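Local structure of Exo-beta-1,3-galactanase (Bifidobacterium bifidum, 5FLW) at residues 279-284 with 290-295; 95-100 with 121-126; 142-147 with 254-259; 267-270 with 275-278. The protein probably removes galactose units from the ends of beta-1,3-galactan chains, as a glycoside hydrolase of family 43. All coordinates share one frame; numbering follows the deposited sequence. Where two conformers were deposited one is given.

Contact 1. Residues 279-284 with 290-295; sequences VQMPIS and ASLTWS
The outer hairpin of the last blade of the GH43 five-bladed beta-propeller joins S284 to S291 and then splays apart, side chains taking over the contact where the backbones diverge. At its closed end S284 and S291 form an antiparallel hydrogen-bonded pair: S284 N donates to S291 O at 3.0 Å, and S291 N returns a bond to S284 O at 2.8 Å. S284 O also receives a CA-H...O contact from A290. Two residues on, direct pairing gives way to a water that donates to P282 O (2.7 Å) and accepts from T293 N (2.9 Å), bridging backbones that no longer hydrogen-bond to each other directly. L292 leans over towards 281-283, its CD1 lying 3.4 Å from P282 O and also touching I283 CB and M281 CB. Farther out M281 crosses W294 at about a right angle. Its chain bends at the last torsion (chi3 66°), which turns CE towards the opposite backbone, 3.3 Å from T293 O, while SD sits 3.9 Å from W294 CE3 in an oblique Met-aromatic contact. V279 CG1 comes to the edge of the same indole, and Y241 meets its ring and bonds W294 N. An alanine in place of M281 would probably open a gap between L292 and the indole and deprive W294 of its sulfur contact. Polar pairing thus closes the hairpin at one end, whereas at the other a water bridges the diverging backbones and the bent M281 thioether fits between L292 and the indole.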
loop_
_atom_site.group_PDB
_atom_site.type_symbol
_atom_site.label_atom_id
_atom_site.label_comp_id
_atom_site.label_asym_id
_atom_site.label_seq_id
_atom_site.Cartn_x
_atom_site.Cartn_y
_atom_site.Cartn_z
ATOM N N VAL A 279 -6.602 -10.201 -4.826
ATOM C CA VAL A 279 -7.617 -10.790 -3.969
ATOM C C VAL A 279 -8.337 -9.625 -3.290
ATOM O O VAL A 279 -7.721 -8.859 -2.541
ATOM C CB VAL A 279 -6.999 -11.760 -2.941
ATOM C CG1 VAL A 279 -8.058 -12.203 -1.934
ATOM C CG2 VAL A 279 -6.358 -12.979 -3.648
ATOM N N GLN A 280 -9.635 -9.486 -3.562
ATOM C CA GLN A 280 -10.432 -8.380 -3.053
ATOM C C GLN A 280 -11.571 -8.972 -2.229
ATOM O O GLN A 280 -12.365 -9.778 -2.746
ATOM C CB GLN A 280 -10.983 -7.563 -4.210
ATOM C CG GLN A 280 -11.840 -6.382 -3.804
ATOM C CD GLN A 280 -12.222 -5.523 -5.014
ATOM O OE1 GLN A 280 -11.353 -4.966 -5.700
ATOM N NE2 GLN A 280 -13.520 -5.419 -5.280
ATOM N N MET A 281 -11.638 -8.596 -0.949
ATOM C CA MET A 281 -12.540 -9.260 -0.015
ATOM C C MET A 281 -12.946 -8.276 1.063
ATOM O O MET A 281 -12.149 -7.401 1.424
ATOM C CB MET A 281 -11.842 -10.455 0.662
ATOM C CG MET A 281 -11.398 -11.594 -0.259
ATOM S SD MET A 281 -10.365 -12.795 0.615
ATOM C CE MET A 281 -11.561 -13.496 1.805
ATOM N N PRO A 282 -14.137 -8.426 1.645
ATOM C CA PRO A 282 -14.429 -7.702 2.888
ATOM C C PRO A 282 -13.584 -8.279 4.019
ATOM O O PRO A 282 -13.250 -9.470 4.030
ATOM C CB PRO A 282 -15.915 -7.976 3.115
ATOM C CG PRO A 282 -16.122 -9.334 2.513
ATOM C CD PRO A 282 -15.178 -9.433 1.343
ATOM N N ILE A 283 -13.162 -7.412 4.934
ATOM C CA ILE A 283 -12.429 -7.840 6.118
ATOM C C ILE A 283 -13.165 -7.307 7.342
ATOM O O ILE A 283 -13.588 -6.146 7.361
ATOM C CB ILE A 283 -10.938 -7.433 6.063
ATOM C CG1 ILE A 283 -10.150 -8.055 7.230
ATOM C CG2 ILE A 283 -10.776 -5.927 6.040
ATOM C CD1 ILE A 283 -8.643 -7.905 7.142
ATOM N N SER A 284 -13.386 -8.172 8.323
ATOM C CA SER A 284 -14.120 -7.801 9.523
ATOM C C SER A 284 -13.148 -7.265 10.580
ATOM O O SER A 284 -12.117 -7.890 10.865
ATOM C CB SER A 284 -14.917 -9.001 10.032
ATOM O OG SER A 284 -15.123 -8.879 11.418
ATOM N N ALA A 290 -9.217 -8.561 13.894
ATOM C CA ALA A 290 -9.358 -8.466 12.448
ATOM C C ALA A 290 -9.470 -9.880 11.881
ATOM O O ALA A 290 -8.725 -10.779 12.292
ATOM C CB ALA A 290 -8.163 -7.740 11.807
ATOM N N SER A 291 -10.400 -10.085 10.944
ATOM C CA SER A 291 -10.679 -11.442 10.482
ATOM C C SER A 291 -11.043 -11.470 9.001
ATOM O O SER A 291 -11.940 -10.750 8.550
ATOM C CB SER A 291 -11.804 -12.074 11.322
ATOM O OG SER A 291 -12.259 -13.236 10.674
ATOM N N LEU A 292 -10.374 -12.333 8.251
ATOM C CA LEU A 292 -10.578 -12.425 6.810
ATOM C C LEU A 292 -11.032 -13.841 6.487
ATOM O O LEU A 292 -10.324 -14.799 6.812
ATOM C CB LEU A 292 -9.275 -12.087 6.070
ATOM C CG LEU A 292 -9.302 -11.959 4.560
ATOM C CD1 LEU A 292 -10.123 -10.720 4.131
ATOM C CD2 LEU A 292 -7.851 -11.917 3.985
ATOM N N THR A 293 -12.211 -13.973 5.857
ATOM C CA THR A 293 -12.836 -15.273 5.595
ATOM C C THR A 293 -13.337 -15.398 4.162
ATOM O O THR A 293 -14.071 -14.531 3.677
ATOM C CB THR A 293 -14.016 -15.538 6.521
ATOM O OG1 THR A 293 -13.576 -15.352 7.870
ATOM C CG2 THR A 293 -14.428 -16.941 6.379
ATOM N N TRP A 294 -12.977 -16.502 3.511
ATOM C CA TRP A 294 -13.485 -16.761 2.171
ATOM C C TRP A 294 -14.959 -17.183 2.233
ATOM O O TRP A 294 -15.442 -17.704 3.236
ATOM C CB TRP A 294 -12.670 -17.879 1.513
ATOM C CG TRP A 294 -12.825 -18.003 0.044
ATOM C CD1 TRP A 294 -13.672 -18.843 -0.626
ATOM C CD2 TRP A 294 -12.108 -17.261 -0.970
ATOM N NE1 TRP A 294 -13.513 -18.689 -1.995
ATOM C CE2 TRP A 294 -12.571 -17.722 -2.232
ATOM C CE3 TRP A 294 -11.125 -16.263 -0.931
ATOM C CZ2 TRP A 294 -12.084 -17.216 -3.441
ATOM C CZ3 TRP A 294 -10.627 -15.765 -2.136
ATOM C CH2 TRP A 294 -11.109 -16.247 -3.377
ATOM N N SER A 295 -15.662 -16.973 1.122
ATOM C CA SER A 295 -17.023 -17.455 0.929
ATOM C C SER A 295 -17.119 -18.176 -0.406
ATOM O O SER A 295 -16.485 -17.784 -1.388
ATOM C CB SER A 295 -17.984 -16.262 0.945
ATOM O OG SER A 295 -19.235 -16.651 0.415
HETATM O O HOH W 1 -13.916 -11.595 5.571
#

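Contact 2. Residues 95-100 with 121-126; sequences YVMYIH and GPFAFQ
M97 and F123 cross at about a right angle, with the methyl CE of M97 over one face of the phenyl ring. This methyl stands 3.7 Å above the ring plane and over its centre, and its line to the centroid runs 12° off the normal, a CH-pi contact in which CE is almost equally distant from CD1 and CE1. The sulfur SD follows at 4.7 Å from the centroid, adding an oblique Met-aromatic contact. M97 CG lies opposite the backbone N (chi1 -178°) and the chain runs straight until it bends at chi3 (-71°), a turn that brings the methyl back over the ring. Nearer the backbone, M97 CB touches F123 CD2 at 3.7 Å. The segments belong to one four-stranded antiparallel blade of the GH43 beta-propeller, 95-102 being its second strand and 124-129 an outermost one, with strand 110-116 between them; F123, next to A124 in the chain, therefore reaches across the blade rather than pairing with a neighbour. Its CE2 approaches Y95 O obliquely at 3.4 Å and packs on Y95 CB at 4.0 Å, whereas the phenol of Y95 leads away to stack on H88. A114, A116 and V86 of the same blade and V65 of strand 60-66 also touch F123. Replacing F123 with a serine would probably leave the M97 methyl without the face it rests on and open a gap between the blade and strand 60-66.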
loop_
_atom_site.group_PDB
_atom_site.type_symbol
_atom_site.label_atom_id
_atom_site.label_comp_id
_atom_site.label_asym_id
_atom_site.label_seq_id
_atom_site.Cartn_x
_atom_site.Cartn_y
_atom_site.Cartn_z
ATOM N N TYR A 95 -1.280 17.322 -3.647
ATOM C CA TYR A 95 -1.271 15.867 -3.606
ATOM C C TYR A 95 0.178 15.397 -3.721
ATOM O O TYR A 95 0.858 15.705 -4.706
ATOM C CB TYR A 95 -2.123 15.324 -4.751
ATOM C CG TYR A 95 -3.574 15.723 -4.579
ATOM C CD1 TYR A 95 -4.048 16.957 -5.044
ATOM C CD2 TYR A 95 -4.472 14.884 -3.880
ATOM C CE1 TYR A 95 -5.369 17.317 -4.848
ATOM C CE2 TYR A 95 -5.789 15.245 -3.693
ATOM C CZ TYR A 95 -6.227 16.454 -4.180
ATOM O OH TYR A 95 -7.533 16.833 -3.998
ATOM N N VAL A 96 0.661 14.683 -2.701
ATOM C CA VAL A 96 2.046 14.230 -2.640
ATOM C C VAL A 96 2.060 12.722 -2.842
ATOM O O VAL A 96 1.321 11.986 -2.170
ATOM C CB VAL A 96 2.737 14.629 -1.323
ATOM C CG1 VAL A 96 4.197 14.246 -1.383
ATOM C CG2 VAL A 96 2.539 16.119 -1.008
ATOM N N MET A 97 2.894 12.267 -3.774
ATOM C CA MET A 97 3.092 10.857 -4.037
ATOM C C MET A 97 4.439 10.396 -3.474
ATOM O O MET A 97 5.449 11.112 -3.571
ATOM C CB MET A 97 3.027 10.572 -5.536
ATOM C CG MET A 97 3.188 9.104 -5.882
ATOM S SD MET A 97 3.011 8.761 -7.677
ATOM C CE MET A 97 1.253 9.042 -7.901
ATOM N N TYR A 98 4.426 9.201 -2.861
ATOM C CA TYR A 98 5.604 8.524 -2.321
ATOM C C TYR A 98 5.795 7.218 -3.083
ATOM O O TYR A 98 4.817 6.576 -3.474
ATOM C CB TYR A 98 5.429 8.235 -0.814
ATOM C CG TYR A 98 4.898 9.449 -0.091
ATOM C CD1 TYR A 98 5.766 10.461 0.339
ATOM C CD2 TYR A 98 3.526 9.616 0.112
ATOM C CE1 TYR A 98 5.275 11.614 0.975
ATOM C CE2 TYR A 98 3.022 10.756 0.721
ATOM C CZ TYR A 98 3.898 11.756 1.159
ATOM O OH TYR A 98 3.413 12.885 1.772
ATOM N N ILE A 99 7.047 6.821 -3.307
ATOM C CA ILE A 99 7.308 5.597 -4.062
ATOM C C ILE A 99 8.571 4.962 -3.509
ATOM O O ILE A 99 9.476 5.653 -3.038
ATOM C CB ILE A 99 7.376 5.874 -5.597
ATOM C CG1 ILE A 99 7.311 4.573 -6.412
ATOM C CG2 ILE A 99 8.603 6.674 -5.960
ATOM C CD1 ILE A 99 6.994 4.828 -7.830
ATOM N N HIS A 100 8.616 3.640 -3.530
ATOM C CA HIS A 100 9.858 2.952 -3.197
ATOM C C HIS A 100 10.762 3.042 -4.432
ATOM O O HIS A 100 10.497 2.381 -5.447
ATOM C CB HIS A 100 9.569 1.511 -2.758
ATOM C CG HIS A 100 10.793 0.621 -2.668
ATOM N ND1 HIS A 100 10.693 -0.760 -2.624
ATOM C CD2 HIS A 100 12.124 0.903 -2.601
ATOM C CE1 HIS A 100 11.908 -1.284 -2.552
ATOM N NE2 HIS A 100 12.794 -0.301 -2.536
ATOM N N GLY A 121 -2.734 14.030 -11.262
ATOM C CA GLY A 121 -1.459 14.493 -11.763
ATOM C C GLY A 121 -1.567 15.576 -12.823
ATOM O O GLY A 121 -2.563 16.289 -12.885
ATOM N N PRO A 122 -0.523 15.727 -13.659
ATOM C CA PRO A 122 0.749 14.984 -13.609
ATOM C C PRO A 122 1.542 15.260 -12.333
ATOM O O PRO A 122 1.531 16.386 -11.838
ATOM C CB PRO A 122 1.517 15.508 -14.835
ATOM C CG PRO A 122 0.930 16.864 -15.084
ATOM C CD PRO A 122 -0.536 16.743 -14.731
ATOM N N PHE A 123 2.179 14.237 -11.779
ATOM C CA PHE A 123 3.053 14.396 -10.621
ATOM C C PHE A 123 4.459 14.750 -11.107
ATOM O O PHE A 123 4.967 14.175 -12.081
ATOM C CB PHE A 123 3.046 13.126 -9.731
ATOM C CG PHE A 123 1.741 12.912 -8.958
ATOM C CD1 PHE A 123 0.616 12.386 -9.580
ATOM C CD2 PHE A 123 1.636 13.286 -7.626
ATOM C CE1 PHE A 123 -0.586 12.224 -8.876
ATOM C CE2 PHE A 123 0.438 13.115 -6.916
ATOM C CZ PHE A 123 -0.673 12.586 -7.550
ATOM N N ALA A 124 5.074 15.733 -10.452
ATOM C CA ALA A 124 6.434 16.162 -10.763
ATOM C C ALA A 124 7.386 15.540 -9.739
ATOM O O ALA A 124 7.249 15.772 -8.523
ATOM C CB ALA A 124 6.529 17.681 -10.727
ATOM N N PHE A 125 8.335 14.744 -10.228
ATOM C CA PHE A 125 9.297 14.066 -9.371
ATOM C C PHE A 125 10.301 15.069 -8.788
ATOM O O PHE A 125 10.989 15.784 -9.538
ATOM C CB PHE A 125 10.025 13.028 -10.215
ATOM C CG PHE A 125 11.055 12.226 -9.468
ATOM C CD1 PHE A 125 10.842 11.812 -8.153
ATOM C CD2 PHE A 125 12.236 11.830 -10.111
ATOM C CE1 PHE A 125 11.812 11.031 -7.480
ATOM C CE2 PHE A 125 13.195 11.046 -9.443
ATOM C CZ PHE A 125 12.980 10.652 -8.143
ATOM N N GLN A 126 10.434 15.064 -7.452
ATOM C CA GLN A 126 11.295 16.015 -6.744
ATOM C C GLN A 126 12.527 15.380 -6.102
ATOM O O GLN A 126 13.640 15.565 -6.603
ATOM C CB GLN A 126 10.492 16.871 -5.757
ATOM C CG GLN A 126 9.450 17.690 -6.492
ATOM C CD GLN A 126 8.849 18.819 -5.681
ATOM O OE1 GLN A 126 8.776 18.766 -4.459
ATOM N NE2 GLN A 126 8.365 19.837 -6.385
#

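Contact 3. Residues 142-147 with 254-259; sequences FQDEDG and DPYNSE
Y256 points its phenol at the backbone of 142-147, and the one direct hydrogen bond between the segments runs from its OH to Q143 O at 2.7 Å. The hydroxyl comes from above the carbonyl plane, 44° out of it, while the carbonyl oxygen lies at the edge of the phenol ring.

Nonpolar contact falls largely to E145, which has two conformers; in one of them its aliphatic chain slides past the phenol in the opposite direction. CB then stands over the ring centre, 4.0 Å from the centroid, in a CH-pi contact. With CG opposite the backbone N (chi1 -161°) and the chain extended beyond it, CD comes to 3.7 Å from Y256 CD2, its carboxylate turned 24° from the ring plane. F142 CZ adds a looser touch at the ring edge, 4.4 Å from Y256 CE1.

Water links the polar ends. In that same conformer E145 and D254, like-charged carboxylates with E145 OE2 4.6 Å from D254 OD1, appear to share two waters, which may soften their repulsion; a third would join E145 OE1 to N257 ND2. Within its own segment D254 OD1 accepts from Y256 N at 3.0 Å and OD2 from N257 ND2. D144 OD1 accepts from E145 N and forms a salt bridge with K195, while its OD2 bonds Y200.

Each segment contains a type I turn, D144-G147 between strands 139-143 and 149-155 and D254-N257 between 244-250 and 261-266, the latter with an Asx turn at D254; the phenol thus links hairpin connections of two blades of the five-bladed propeller.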
loop_
_atom_site.group_PDB
_atom_site.type_symbol
_atom_site.label_atom_id
_atom_site.label_comp_id
_atom_site.label_asym_id
_atom_site.label_seq_id
_atom_site.Cartn_x
_atom_site.Cartn_y
_atom_site.Cartn_z
ATOM N N PHE A 142 -0.608 6.588 6.031
ATOM C CA PHE A 142 -1.762 6.727 6.906
ATOM C C PHE A 142 -1.946 8.206 7.262
ATOM O O PHE A 142 -0.980 8.904 7.575
ATOM C CB PHE A 142 -1.628 5.846 8.167
ATOM C CG PHE A 142 -2.723 6.072 9.189
ATOM C CD1 PHE A 142 -4.011 5.597 8.972
ATOM C CD2 PHE A 142 -2.467 6.776 10.356
ATOM C CE1 PHE A 142 -5.008 5.831 9.889
ATOM C CE2 PHE A 142 -3.462 7.002 11.270
ATOM C CZ PHE A 142 -4.738 6.528 11.035
ATOM N N GLN A 143 -3.188 8.675 7.197
ATOM C CA GLN A 143 -3.544 10.038 7.573
ATOM C C GLN A 143 -4.532 9.975 8.736
ATOM O O GLN A 143 -5.623 9.402 8.602
ATOM C CB GLN A 143 -4.141 10.776 6.380
ATOM C CG GLN A 143 -4.475 12.200 6.655
ATOM C CD GLN A 143 -4.862 12.928 5.399
ATOM O OE1 GLN A 143 -5.859 12.583 4.739
ATOM N NE2 GLN A 143 -4.060 13.925 5.028
ATOM N N ASP A 144 -4.139 10.546 9.877
ATOM C CA ASP A 144 -4.911 10.482 11.112
ATOM C C ASP A 144 -5.987 11.589 11.148
ATOM O O ASP A 144 -6.017 12.494 10.295
ATOM C CB ASP A 144 -3.968 10.540 12.318
ATOM C CG ASP A 144 -4.489 9.766 13.535
ATOM O OD1 ASP A 144 -5.699 9.452 13.617
ATOM O OD2 ASP A 144 -3.658 9.507 14.433
ATOM N N GLU A 145 -6.866 11.496 12.168
ATOM C CA GLU A 145 -8.027 12.380 12.249
ATOM C C GLU A 145 -7.626 13.831 12.481
ATOM O O GLU A 145 -8.361 14.748 12.092
ATOM C CB GLU A 145 -8.987 11.906 13.354
ATOM C CG GLU A 145 -10.412 12.468 13.233
ATOM C CD GLU A 145 -11.451 11.633 13.968
ATOM O OE1 GLU A 145 -11.042 10.773 14.777
ATOM O OE2 GLU A 145 -12.665 11.830 13.727
ATOM N N ASP A 146 -6.473 14.055 13.115
ATOM C CA ASP A 146 -5.958 15.397 13.358
ATOM C C ASP A 146 -5.239 15.994 12.153
ATOM O O ASP A 146 -4.714 17.106 12.270
ATOM C CB ASP A 146 -5.007 15.359 14.562
ATOM C CG ASP A 146 -3.683 14.603 14.280
ATOM O OD1 ASP A 146 -3.549 13.835 13.295
ATOM O OD2 ASP A 146 -2.757 14.731 15.109
ATOM N N GLY A 147 -5.153 15.264 11.028
ATOM C CA GLY A 147 -4.471 15.736 9.835
ATOM C C GLY A 147 -3.015 15.342 9.734
ATOM O O GLY A 147 -2.377 15.656 8.728
ATOM N N ASP A 254 -17.463 7.783 7.826
ATOM C CA ASP A 254 -16.443 8.165 8.797
ATOM C C ASP A 254 -15.302 7.161 8.698
ATOM O O ASP A 254 -15.447 6.018 9.166
ATOM C CB ASP A 254 -16.998 8.178 10.222
ATOM C CG ASP A 254 -15.988 8.683 11.230
ATOM O OD1 ASP A 254 -14.807 8.893 10.852
ATOM O OD2 ASP A 254 -16.380 8.880 12.408
ATOM N N PRO A 255 -14.162 7.537 8.131
ATOM C CA PRO A 255 -13.073 6.552 7.966
ATOM C C PRO A 255 -12.485 6.068 9.277
ATOM O O PRO A 255 -11.794 5.039 9.283
ATOM C CB PRO A 255 -12.044 7.299 7.114
ATOM C CG PRO A 255 -12.329 8.733 7.374
ATOM C CD PRO A 255 -13.806 8.865 7.605
ATOM N N TYR A 256 -12.715 6.793 10.374
ATOM C CA TYR A 256 -12.163 6.478 11.686
ATOM C C TYR A 256 -13.131 5.719 12.590
ATOM O O TYR A 256 -12.744 5.324 13.687
ATOM C CB TYR A 256 -11.635 7.762 12.360
ATOM C CG TYR A 256 -10.688 8.510 11.441
ATOM C CD1 TYR A 256 -9.408 8.012 11.187
ATOM C CD2 TYR A 256 -11.078 9.692 10.792
ATOM C CE1 TYR A 256 -8.546 8.681 10.335
ATOM C CE2 TYR A 256 -10.213 10.374 9.928
ATOM C CZ TYR A 256 -8.957 9.861 9.704
ATOM O OH TYR A 256 -8.081 10.506 8.842
ATOM N N ASN A 257 -14.364 5.492 12.147
ATOM C CA ASN A 257 -15.357 4.733 12.907
ATOM C C ASN A 257 -16.244 3.965 11.937
ATOM O O ASN A 257 -17.468 4.013 12.000
ATOM C CB ASN A 257 -16.168 5.641 13.831
ATOM C CG ASN A 257 -15.352 6.148 14.980
ATOM O OD1 ASN A 257 -15.026 5.379 15.887
ATOM N ND2 ASN A 257 -14.983 7.433 14.948
ATOM N N SER A 258 -15.617 3.226 11.040
ATOM C CA SER A 258 -16.327 2.546 9.975
ATOM C C SER A 258 -16.691 1.136 10.439
ATOM O O SER A 258 -16.017 0.546 11.288
ATOM C CB SER A 258 -15.451 2.561 8.712
ATOM O OG SER A 258 -15.980 1.743 7.680
ATOM N N GLU A 259 -17.797 0.621 9.912
ATOM C CA GLU A 259 -18.226 -0.750 10.167
ATOM C C GLU A 259 -17.933 -1.696 9.021
ATOM O O GLU A 259 -18.165 -2.903 9.159
ATOM C CB GLU A 259 -19.719 -0.823 10.524
ATOM C CG GLU A 259 -20.146 -0.018 11.774
ATOM C CD GLU A 259 -19.538 -0.544 13.104
ATOM O OE1 GLU A 259 -19.318 -1.785 13.252
ATOM O OE2 GLU A 259 -19.289 0.288 14.033
HETATM O O HOH W 2 -14.872 10.787 14.009
HETATM O O HOH W 3 -14.231 11.451 11.170
HETATM O O HOH W 4 -12.522 8.848 16.352
#

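Contact 4. Residues 267-270 with 275-278; sequences RWQE and NSPI
The backbones of 267-270 and 275-278 come together outside regular strand structure, W268 and S276 having their CA atoms 4.9 Å apart and R267 N donating to P277 O at 3.0 Å with an N-H...O angle of 165°. The second bond is made by a side chain: S276 OG accepts from Q269 N at 3.0 Å, and the same hydroxyl bonds L273 O within the intervening loop. Its OG is placed beside the S276 backbone N and opposite the carbonyl carbon (chi1 -65°), a setting that lets the oxygen lie beside the W268-Q269 backbone, 3.6 Å from W268 CA, while S276 CB rests 3.3 Å from R267 O. One hydroxyl thus joins the 275-278 limb to Q269 and to L273. This loop links strand 261-266 to strand 278-286, neighbouring antiparallel strands of the last blade of the propeller, and the contact draws its two ends together just beyond the paired strands. P277 packs into the angle between R267 and Q269. Its CD lies 3.2 Å from R267 O and, in one of two conformers of the glutamine, 3.9 Å from Q269 CG, that chain crossing the pyrrolidine ring at about a right angle; R267 CB touches the same CD. Beyond CB the arginine leaves the contact as an extended chain to bond the carbonyls of Y241, D242 and T301. The W268 side chain starts away from 275-278, though its CE3 stays 4.0 Å from S276 OG, and its NE1 donates to Q244 OE1. In that same conformer Q269 OE1 accepts from R304 at the C-terminal end of the chain.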
loop_
_atom_site.group_PDB
_atom_site.type_symbol
_atom_site.label_atom_id
_atom_site.label_comp_id
_atom_site.label_asym_id
_atom_site.label_seq_id
_atom_site.Cartn_x
_atom_site.Cartn_y
_atom_site.Cartn_z
ATOM N N ARG A 267 -1.605 -11.090 -5.873
ATOM C CA ARG A 267 -1.131 -12.431 -6.287
ATOM C C ARG A 267 -0.045 -12.240 -7.341
ATOM O O ARG A 267 -0.313 -12.296 -8.543
ATOM C CB ARG A 267 -2.258 -13.260 -6.894
ATOM C CG ARG A 267 -3.029 -13.999 -5.900
ATOM C CD ARG A 267 -3.780 -15.212 -6.450
ATOM N NE ARG A 267 -4.458 -15.773 -5.304
ATOM C CZ ARG A 267 -5.516 -16.563 -5.354
ATOM N NH1 ARG A 267 -6.048 -16.919 -6.526
ATOM N NH2 ARG A 267 -6.032 -16.991 -4.209
ATOM N N TRP A 268 1.187 -12.028 -6.872
ATOM C CA TRP A 268 2.289 -11.682 -7.755
ATOM C C TRP A 268 2.662 -12.858 -8.645
ATOM O O TRP A 268 2.881 -13.980 -8.165
ATOM C CB TRP A 268 3.498 -11.262 -6.924
ATOM C CG TRP A 268 3.285 -10.053 -6.095
ATOM C CD1 TRP A 268 3.204 -9.986 -4.718
ATOM C CD2 TRP A 268 3.160 -8.703 -6.573
ATOM N NE1 TRP A 268 3.026 -8.673 -4.318
ATOM C CE2 TRP A 268 3.013 -7.866 -5.436
ATOM C CE3 TRP A 268 3.190 -8.112 -7.847
ATOM C CZ2 TRP A 268 2.887 -6.461 -5.552
ATOM C CZ3 TRP A 268 3.062 -6.734 -7.950
ATOM C CH2 TRP A 268 2.926 -5.924 -6.822
ATOM N N GLN A 269 2.766 -12.594 -9.936
ATOM C CA GLN A 269 3.143 -13.603 -10.925
ATOM C C GLN A 269 4.531 -13.242 -11.449
ATOM O O GLN A 269 4.679 -12.376 -12.313
ATOM C CB GLN A 269 2.093 -13.663 -12.032
ATOM C CG GLN A 269 0.729 -14.140 -11.514
ATOM C CD GLN A 269 0.717 -15.630 -11.199
ATOM O OE1 GLN A 269 1.079 -16.054 -10.104
ATOM N NE2 GLN A 269 0.305 -16.431 -12.170
ATOM N N GLU A 270 5.544 -13.924 -10.909
ATOM C CA GLU A 270 6.935 -13.554 -11.147
ATOM C C GLU A 270 7.282 -13.428 -12.630
ATOM O O GLU A 270 8.064 -12.554 -13.022
ATOM C CB GLU A 270 7.855 -14.546 -10.423
ATOM C CG GLU A 270 9.337 -14.424 -10.739
ATOM C CD GLU A 270 10.197 -15.301 -9.891
ATOM O OE1 GLU A 270 9.681 -16.281 -9.315
ATOM O OE2 GLU A 270 11.433 -15.054 -9.839
ATOM N N ASN A 275 0.073 -9.116 -15.351
ATOM C CA ASN A 275 -1.168 -9.869 -15.213
ATOM C C ASN A 275 -1.337 -10.516 -13.830
ATOM O O ASN A 275 -2.158 -11.441 -13.673
ATOM C CB ASN A 275 -1.296 -10.888 -16.347
ATOM C CG ASN A 275 -1.361 -10.212 -17.707
ATOM O OD1 ASN A 275 -2.160 -9.285 -17.906
ATOM N ND2 ASN A 275 -0.514 -10.652 -18.647
ATOM N N SER A 276 -0.603 -10.030 -12.820
ATOM C CA SER A 276 -0.782 -10.494 -11.449
ATOM C C SER A 276 -2.197 -10.181 -10.989
ATOM O O SER A 276 -2.582 -8.995 -10.978
ATOM C CB SER A 276 0.185 -9.743 -10.524
ATOM O OG SER A 276 1.522 -10.070 -10.846
ATOM N N PRO A 277 -2.972 -11.173 -10.554
ATOM C CA PRO A 277 -4.325 -10.892 -10.041
ATOM C C PRO A 277 -4.277 -10.172 -8.692
ATOM O O PRO A 277 -3.218 -9.964 -8.078
ATOM C CB PRO A 277 -4.943 -12.294 -9.872
ATOM C CG PRO A 277 -4.128 -13.182 -10.718
ATOM C CD PRO A 277 -2.725 -12.625 -10.691
ATOM N N ILE A 278 -5.470 -9.797 -8.222
ATOM C CA ILE A 278 -5.666 -9.309 -6.858
ATOM C C ILE A 278 -6.672 -10.218 -6.150
ATOM O O ILE A 278 -7.480 -10.916 -6.782
ATOM C CB ILE A 278 -6.140 -7.827 -6.778
ATOM C CG1 ILE A 278 -7.536 -7.666 -7.424
ATOM C CG2 ILE A 278 -5.088 -6.888 -7.420
ATOM C CD1 ILE A 278 -8.135 -6.273 -7.279
#

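Along the chain the four contacts include three short closures and one long one. Contact 2 comes first, spanning a blade from its second strand 95-102 to its outermost strand 124-129. Contact 3 then starts at the end of strand 139-143 and closes more than a hundred residues later, in the loop between strands 244-250 and 261-266, so it joins separate blades. Contact 4 closes the next loop of the last blade, and contact 1 the hairpin that follows; none nests within or crosses another. Contacts 4 and 1 touch where V279 CG2 packs against R267 NE, 3.8 Å apart. Contacts 1 and 2 lie on opposite sides of the chain's centre, as do contacts 3 and 4.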